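Local coordinates for protein DNA polymerase (Bacillus phage phi29, PDB 2PY5) that replicates the phage genome by protein-primed, highly processive strand-displacement DNA synthesis and proofreads the new strand with a 3'-5' exonuclease, at residues Q497-I501 / V528-G532; F550-P556 / V568-I574. The protein carries 2 engineered substitutions. The contacts are given in a common frame with arbitrary orientation. Residue numbers count along the deposited sequence, not the author numbering.

Interaction 1. Residues Q497-I501 / V528-G532. With nucleotides of chain B.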
loop_
_atom_site.group_PDB
_atom_site.type_symbol
_atom_site.label_atom_id
_atom_site.label_comp_id
_atom_site.label_asym_id
_atom_site.label_seq_id
_atom_site.Cartn_x
_atom_site.Cartn_y
_atom_site.Cartn_z
ATOM N N GLN F 497 -15.653 9.773 3.897
ATOM C CA GLN F 497 -14.510 9.451 3.046
ATOM C C GLN F 497 -14.350 7.935 3.006
ATOM O O GLN F 497 -14.463 7.260 4.043
ATOM C CB GLN F 497 -13.212 10.093 3.571
ATOM C CG GLN F 497 -13.160 11.599 3.419
ATOM C CD GLN F 497 -12.165 12.287 4.358
ATOM O OE1 GLN F 497 -11.482 13.243 3.965
ATOM N NE2 GLN F 497 -12.102 11.827 5.610
ATOM N N LYS F 498 -14.126 7.401 1.807
ATOM C CA LYS F 498 -13.903 5.972 1.592
ATOM C C LYS F 498 -15.048 5.075 2.043
ATOM O O LYS F 498 -14.833 3.889 2.245
ATOM C CB LYS F 498 -12.583 5.526 2.245
ATOM C CG LYS F 498 -11.375 6.237 1.647
ATOM C CD LYS F 498 -10.079 5.692 2.169
ATOM C CE LYS F 498 -8.900 6.426 1.559
ATOM N NZ LYS F 498 -8.773 6.217 0.085
ATOM N N THR F 499 -16.256 5.628 2.171
ATOM C CA THR F 499 -17.399 4.889 2.698
ATOM C C THR F 499 -18.660 5.243 1.901
ATOM O O THR F 499 -19.333 6.227 2.198
ATOM C CB THR F 499 -17.628 5.188 4.191
ATOM O OG1 THR F 499 -16.391 5.006 4.905
ATOM C CG2 THR F 499 -18.685 4.277 4.788
ATOM N N TYR F 500 -18.945 4.452 0.872
ATOM C CA TYR F 500 -20.077 4.713 -0.002
ATOM C C TYR F 500 -20.552 3.433 -0.689
ATOM O O TYR F 500 -19.854 2.426 -0.711
ATOM C CB TYR F 500 -19.719 5.779 -1.054
ATOM C CG TYR F 500 -18.685 5.351 -2.062
ATOM C CD1 TYR F 500 -19.081 4.754 -3.232
ATOM C CD2 TYR F 500 -17.325 5.544 -1.847
ATOM C CE1 TYR F 500 -18.172 4.359 -4.182
ATOM C CE2 TYR F 500 -16.404 5.132 -2.809
ATOM C CZ TYR F 500 -16.857 4.545 -3.966
ATOM O OH TYR F 500 -16.003 4.113 -4.975
ATOM N N ILE F 501 -21.767 3.498 -1.223
ATOM C CA ILE F 501 -22.324 2.440 -2.051
ATOM C C ILE F 501 -22.850 3.053 -3.339
ATOM O O ILE F 501 -23.229 4.233 -3.373
ATOM C CB ILE F 501 -23.450 1.631 -1.346
ATOM C CG1 ILE F 501 -24.611 2.525 -0.876
ATOM C CG2 ILE F 501 -22.882 0.861 -0.159
ATOM C CD1 ILE F 501 -25.721 1.793 -0.143
ATOM N N VAL F 528 -19.995 -1.839 -2.950
ATOM C CA VAL F 528 -19.784 -1.348 -1.596
ATOM C C VAL F 528 -18.303 -1.001 -1.356
ATOM O O VAL F 528 -17.426 -1.843 -1.593
ATOM C CB VAL F 528 -20.197 -2.417 -0.579
ATOM C CG1 VAL F 528 -20.115 -1.851 0.851
ATOM C CG2 VAL F 528 -21.606 -2.943 -0.871
ATOM N N LYS F 529 -18.049 0.222 -0.885
ATOM C CA LYS F 529 -16.703 0.694 -0.512
ATOM C C LYS F 529 -16.750 1.269 0.894
ATOM O O LYS F 529 -17.534 2.180 1.193
ATOM C CB LYS F 529 -16.220 1.767 -1.485
ATOM C CG LYS F 529 -16.112 1.289 -2.897
ATOM C CD LYS F 529 -14.983 0.286 -3.070
ATOM C CE LYS F 529 -15.039 -0.337 -4.437
ATOM N NZ LYS F 529 -14.866 0.686 -5.494
ATOM N N CYS F 530 -15.950 0.711 1.787
ATOM C CA CYS F 530 -15.877 1.202 3.165
ATOM C C CYS F 530 -14.538 0.757 3.692
ATOM O O CYS F 530 -14.277 -0.443 3.785
ATOM C CB CYS F 530 -17.013 0.665 4.052
ATOM S SG CYS F 530 -17.033 1.310 5.811
ATOM N N ALA F 531 -13.686 1.736 3.990
ATOM C CA ALA F 531 -12.334 1.477 4.479
ATOM C C ALA F 531 -12.397 0.647 5.745
ATOM O O ALA F 531 -13.155 0.960 6.665
ATOM C CB ALA F 531 -11.608 2.790 4.739
ATOM N N GLY F 532 -11.624 -0.432 5.772
ATOM C CA GLY F 532 -11.554 -1.297 6.938
ATOM C C GLY F 532 -12.637 -2.351 6.983
ATOM O O GLY F 532 -12.558 -3.277 7.788
ATOM O "O5'" DG B 1 -14.754 6.200 8.495
ATOM C "C5'" DG B 1 -14.709 5.133 9.455
ATOM C "C4'" DG B 1 -13.295 4.879 9.941
ATOM O "O4'" DG B 1 -12.440 4.586 8.812
ATOM C "C3'" DG B 1 -12.633 6.066 10.648
ATOM O "O3'" DG B 1 -12.614 5.923 12.096
ATOM C "C2'" DG B 1 -11.245 6.175 10.003
ATOM C "C1'" DG B 1 -11.120 4.879 9.203
ATOM N N9 DG B 1 -10.290 4.905 7.997
ATOM C C8 DG B 1 -10.061 5.953 7.132
ATOM N N7 DG B 1 -9.275 5.646 6.139
ATOM C C5 DG B 1 -8.961 4.310 6.354
ATOM C C6 DG B 1 -8.142 3.427 5.608
ATOM O O6 DG B 1 -7.509 3.662 4.568
ATOM N N1 DG B 1 -8.096 2.155 6.178
ATOM C C2 DG B 1 -8.753 1.773 7.324
ATOM N N2 DG B 1 -8.587 0.500 7.719
ATOM N N3 DG B 1 -9.524 2.592 8.034
ATOM C C4 DG B 1 -9.582 3.838 7.493
#
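Start at Tyr500, on one of two antiparallel strands joined here in the palm sheet. Its p rotamer (chi1 67°) lays the ring alongside Lys529 opposite. Lys529 has chi1 and chi2 both m: CB sits 3.9 Å from the Tyr500 ring centroid in a CH-pi contact, CG comes 3.5 Å from Tyr500 CZ, and beyond CG the chain turns off the ring. The same pair is hydrogen-bonded, Tyr500 N to Lys529 O at 2.7 Å and Lys529 N to Tyr500 O at 2.9 Å. On the other face, Thr499 CG2 meets Cys530 SG at 3.5 Å, while Thr499 OG1 turns back to Gln497 O (3.1 Å). Just past strand 528-530 and before 499-501 starts, Ala531 N donates to Lys498 O (3.0 Å), and Ala531 CB lies 3.5 Å from C5 of DG1 of chain B. In Lys498, chi2 and chi3 are t, and chi4 (m) turns NZ to a salt bridge with Asp456, a catalytic magnesium ligand. Lys498 and Tyr500 form the family's KxY motif and probably help bind template-primer. Backbone bonds and an aromatic ring thus fix the stem of Lys529, leaving its exposed ammonium group probably available to the primer terminus, which Lys529 stabilises.

Interaction 2. Residues F550-P556 / V568-I574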
loop_
_atom_site.group_PDB
_atom_site.type_symbol
_atom_site.label_atom_id
_atom_site.label_comp_id
_atom_site.label_asym_id
_atom_site.label_seq_id
_atom_site.Cartn_x
_atom_site.Cartn_y
_atom_site.Cartn_z
ATOM N N PHE F 550 -24.244 1.434 11.367
ATOM C CA PHE F 550 -24.157 0.056 10.890
ATOM C C PHE F 550 -22.997 -0.624 11.599
ATOM O O PHE F 550 -21.879 -0.101 11.591
ATOM C CB PHE F 550 -23.944 0.032 9.362
ATOM C CG PHE F 550 -23.679 -1.346 8.788
ATOM C CD1 PHE F 550 -24.695 -2.052 8.148
ATOM C CD2 PHE F 550 -22.406 -1.915 8.849
ATOM C CE1 PHE F 550 -24.448 -3.315 7.607
ATOM C CE2 PHE F 550 -22.156 -3.172 8.319
ATOM C CZ PHE F 550 -23.184 -3.869 7.692
ATOM N N SER F 551 -23.255 -1.784 12.210
ATOM C CA SER F 551 -22.244 -2.475 13.013
ATOM C C SER F 551 -22.332 -3.994 12.878
ATOM O O SER F 551 -23.426 -4.551 12.842
ATOM C CB SER F 551 -22.384 -2.084 14.494
ATOM O OG SER F 551 -21.340 -2.630 15.282
ATOM N N ARG F 552 -21.173 -4.648 12.812
ATOM C CA ARG F 552 -21.086 -6.106 12.802
ATOM C C ARG F 552 -19.860 -6.536 13.603
ATOM O O ARG F 552 -18.790 -5.940 13.473
ATOM C CB ARG F 552 -20.981 -6.649 11.370
ATOM C CG ARG F 552 -22.207 -6.421 10.488
ATOM C CD ARG F 552 -23.418 -7.218 10.966
ATOM N NE ARG F 552 -24.534 -7.130 10.026
ATOM C CZ ARG F 552 -25.400 -6.122 9.954
ATOM N NH1 ARG F 552 -25.297 -5.079 10.765
ATOM N NH2 ARG F 552 -26.377 -6.152 9.056
ATOM N N LYS F 553 -20.010 -7.567 14.428
ATOM C CA LYS F 553 -18.887 -8.077 15.214
ATOM C C LYS F 553 -18.178 -9.173 14.434
ATOM O O LYS F 553 -18.198 -10.349 14.806
ATOM C CB LYS F 553 -19.362 -8.584 16.572
ATOM C CG LYS F 553 -18.235 -8.808 17.537
ATOM C CD LYS F 553 -18.755 -9.246 18.892
ATOM C CE LYS F 553 -17.621 -9.617 19.819
ATOM N NZ LYS F 553 -16.501 -8.633 19.744
ATOM N N MET F 554 -17.546 -8.757 13.343
ATOM C CA MET F 554 -17.034 -9.672 12.340
ATOM C C MET F 554 -15.663 -9.280 11.809
ATOM O O MET F 554 -15.197 -9.892 10.849
ATOM C CB MET F 554 -18.001 -9.729 11.159
ATOM C CG MET F 554 -19.398 -10.177 11.503
ATOM S SD MET F 554 -20.443 -10.197 10.038
ATOM C CE MET F 554 -20.300 -11.907 9.547
ATOM N N LYS F 555 -15.013 -8.285 12.416
ATOM C CA LYS F 555 -13.720 -7.818 11.915
ATOM C C LYS F 555 -12.589 -8.445 12.705
ATOM O O LYS F 555 -12.432 -8.157 13.885
ATOM C CB LYS F 555 -13.594 -6.296 11.968
ATOM C CG LYS F 555 -12.357 -5.770 11.219
ATOM C CD LYS F 555 -12.180 -4.292 11.431
ATOM C CE LYS F 555 -10.995 -3.738 10.643
ATOM N NZ LYS F 555 -11.074 -2.254 10.532
ATOM N N PRO F 556 -11.794 -9.300 12.049
ATOM C CA PRO F 556 -10.642 -9.882 12.738
ATOM C C PRO F 556 -9.633 -8.814 13.172
ATOM O O PRO F 556 -9.249 -7.950 12.358
ATOM C CB PRO F 556 -10.026 -10.800 11.676
ATOM C CG PRO F 556 -11.066 -11.008 10.666
ATOM C CD PRO F 556 -11.927 -9.804 10.674
ATOM N N VAL F 568 -9.134 -12.115 16.666
ATOM C CA VAL F 568 -10.378 -12.081 17.435
ATOM C C VAL F 568 -11.380 -11.238 16.680
ATOM O O VAL F 568 -11.044 -10.142 16.233
ATOM C CB VAL F 568 -10.135 -11.453 18.821
ATOM C CG1 VAL F 568 -11.434 -11.345 19.615
ATOM C CG2 VAL F 568 -9.116 -12.259 19.595
ATOM N N ASP F 569 -12.603 -11.741 16.530
ATOM C CA ASP F 569 -13.651 -10.979 15.858
ATOM C C ASP F 569 -14.032 -9.801 16.742
ATOM O O ASP F 569 -14.419 -9.964 17.900
ATOM C CB ASP F 569 -14.874 -11.843 15.520
ATOM C CG ASP F 569 -14.635 -12.764 14.324
ATOM O OD1 ASP F 569 -13.753 -12.462 13.483
ATOM O OD2 ASP F 569 -15.337 -13.792 14.222
ATOM N N ASP F 570 -13.869 -8.618 16.177
ATOM C CA ASP F 570 -14.068 -7.364 16.861
ATOM C C ASP F 570 -15.246 -6.639 16.215
ATOM O O ASP F 570 -15.656 -6.958 15.086
ATOM C CB ASP F 570 -12.793 -6.519 16.727
ATOM C CG ASP F 570 -12.738 -5.357 17.708
ATOM O OD1 ASP F 570 -13.172 -5.522 18.869
ATOM O OD2 ASP F 570 -12.250 -4.275 17.315
ATOM N N THR F 571 -15.775 -5.656 16.929
ATOM C CA THR F 571 -16.870 -4.836 16.421
ATOM C C THR F 571 -16.373 -3.826 15.380
ATOM O O THR F 571 -15.490 -3.007 15.666
ATOM C CB THR F 571 -17.546 -4.078 17.546
ATOM O OG1 THR F 571 -18.012 -5.010 18.526
ATOM C CG2 THR F 571 -18.732 -3.266 17.017
ATOM N N PHE F 572 -16.937 -3.909 14.179
ATOM C CA PHE F 572 -16.748 -2.890 13.149
ATOM C C PHE F 572 -18.009 -2.044 13.059
ATOM O O PHE F 572 -19.082 -2.576 12.816
ATOM C CB PHE F 572 -16.500 -3.524 11.786
ATOM C CG PHE F 572 -16.340 -2.518 10.691
ATOM C CD1 PHE F 572 -15.102 -1.929 10.461
ATOM C CD2 PHE F 572 -17.427 -2.121 9.916
ATOM C CE1 PHE F 572 -14.941 -0.980 9.469
ATOM C CE2 PHE F 572 -17.266 -1.158 8.918
ATOM C CZ PHE F 572 -16.013 -0.600 8.699
ATOM N N THR F 573 -17.866 -0.729 13.204
ATOM C CA THR F 573 -18.996 0.185 13.147
ATOM C C THR F 573 -18.676 1.336 12.206
ATOM O O THR F 573 -17.563 1.876 12.254
ATOM C CB THR F 573 -19.300 0.750 14.555
ATOM O OG1 THR F 573 -19.389 -0.338 15.477
ATOM C CG2 THR F 573 -20.591 1.551 14.574
ATOM N N ILE F 574 -19.639 1.702 11.367
ATOM C CA ILE F 574 -19.525 2.898 10.545
ATOM C C ILE F 574 -19.788 4.103 11.444
ATOM O O ILE F 574 -20.917 4.324 11.886
ATOM C CB ILE F 574 -20.504 2.896 9.381
ATOM C CG1 ILE F 574 -20.278 1.667 8.494
ATOM C CG2 ILE F 574 -20.359 4.195 8.554
ATOM C CD1 ILE F 574 -21.193 1.597 7.311
#
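This is the antiparallel beta hairpin of the thumb subdomain, interrupted by a classic beta bulge where Met554 and Lys555 both face Asp570. Before the bulge the amides and carbonyls of Arg552 and Phe572 satisfy each other: Arg552 N gives to Phe572 O (2.9 Å) and Phe572 N to Arg552 O (2.8 Å). Ile574 N finds Phe550 O at 2.9 Å. Past the bulge, Lys555 N donates to Asp570 O (3.1 Å) and Asp570 N to Lys555 O (2.7 Å). Lys553 centres an inverse gamma turn, with a weak bond from Met554 N to Arg552 O (3.1 Å), and the chain turns a corner there. Thr571 N, which points away from the partner strand, is buried and has no partner in the model. Ser551 OG pairs with Thr573 OG1 at 3.0 Å, and Arg552 NH1 donates to Ser551 O (2.8 Å) while its NE salt-bridges Glu540. Lys555 NZ makes a weak hydrogen bond to Gly532 O. Pro556 packs on a thymine base of the bound DNA. Lys553 NZ reaches past the bulge and donates a hydrogen bond to Asp569 O, 3.1 Å.

Interaction 1 comes first along the chain and closes before interaction 2 opens; their centres are about 15 Å apart, on the same side of the chain's centre. Interaction 1 belongs to the large antiparallel sheet of the palm, pairing strands 499-509 and 523-530, whereas interaction 2 is the separate two-stranded thumb hairpin 551-561/564-573 near the C-terminus. Helix 535-538 lies between them in sequence, and its Ile537 packs on Phe550 and Phe572. The two also touch directly: Phe572 CZ is 3.6 Å from Cys530 SG, and Phe572 CE1 3.7 Å from Gly532 C. The hairpin, whose second strand belongs to a region involved in binding DNA and terminal protein, is thus seated against the palm sheet, which carries Lys529, a residue that stabilises the primer terminus.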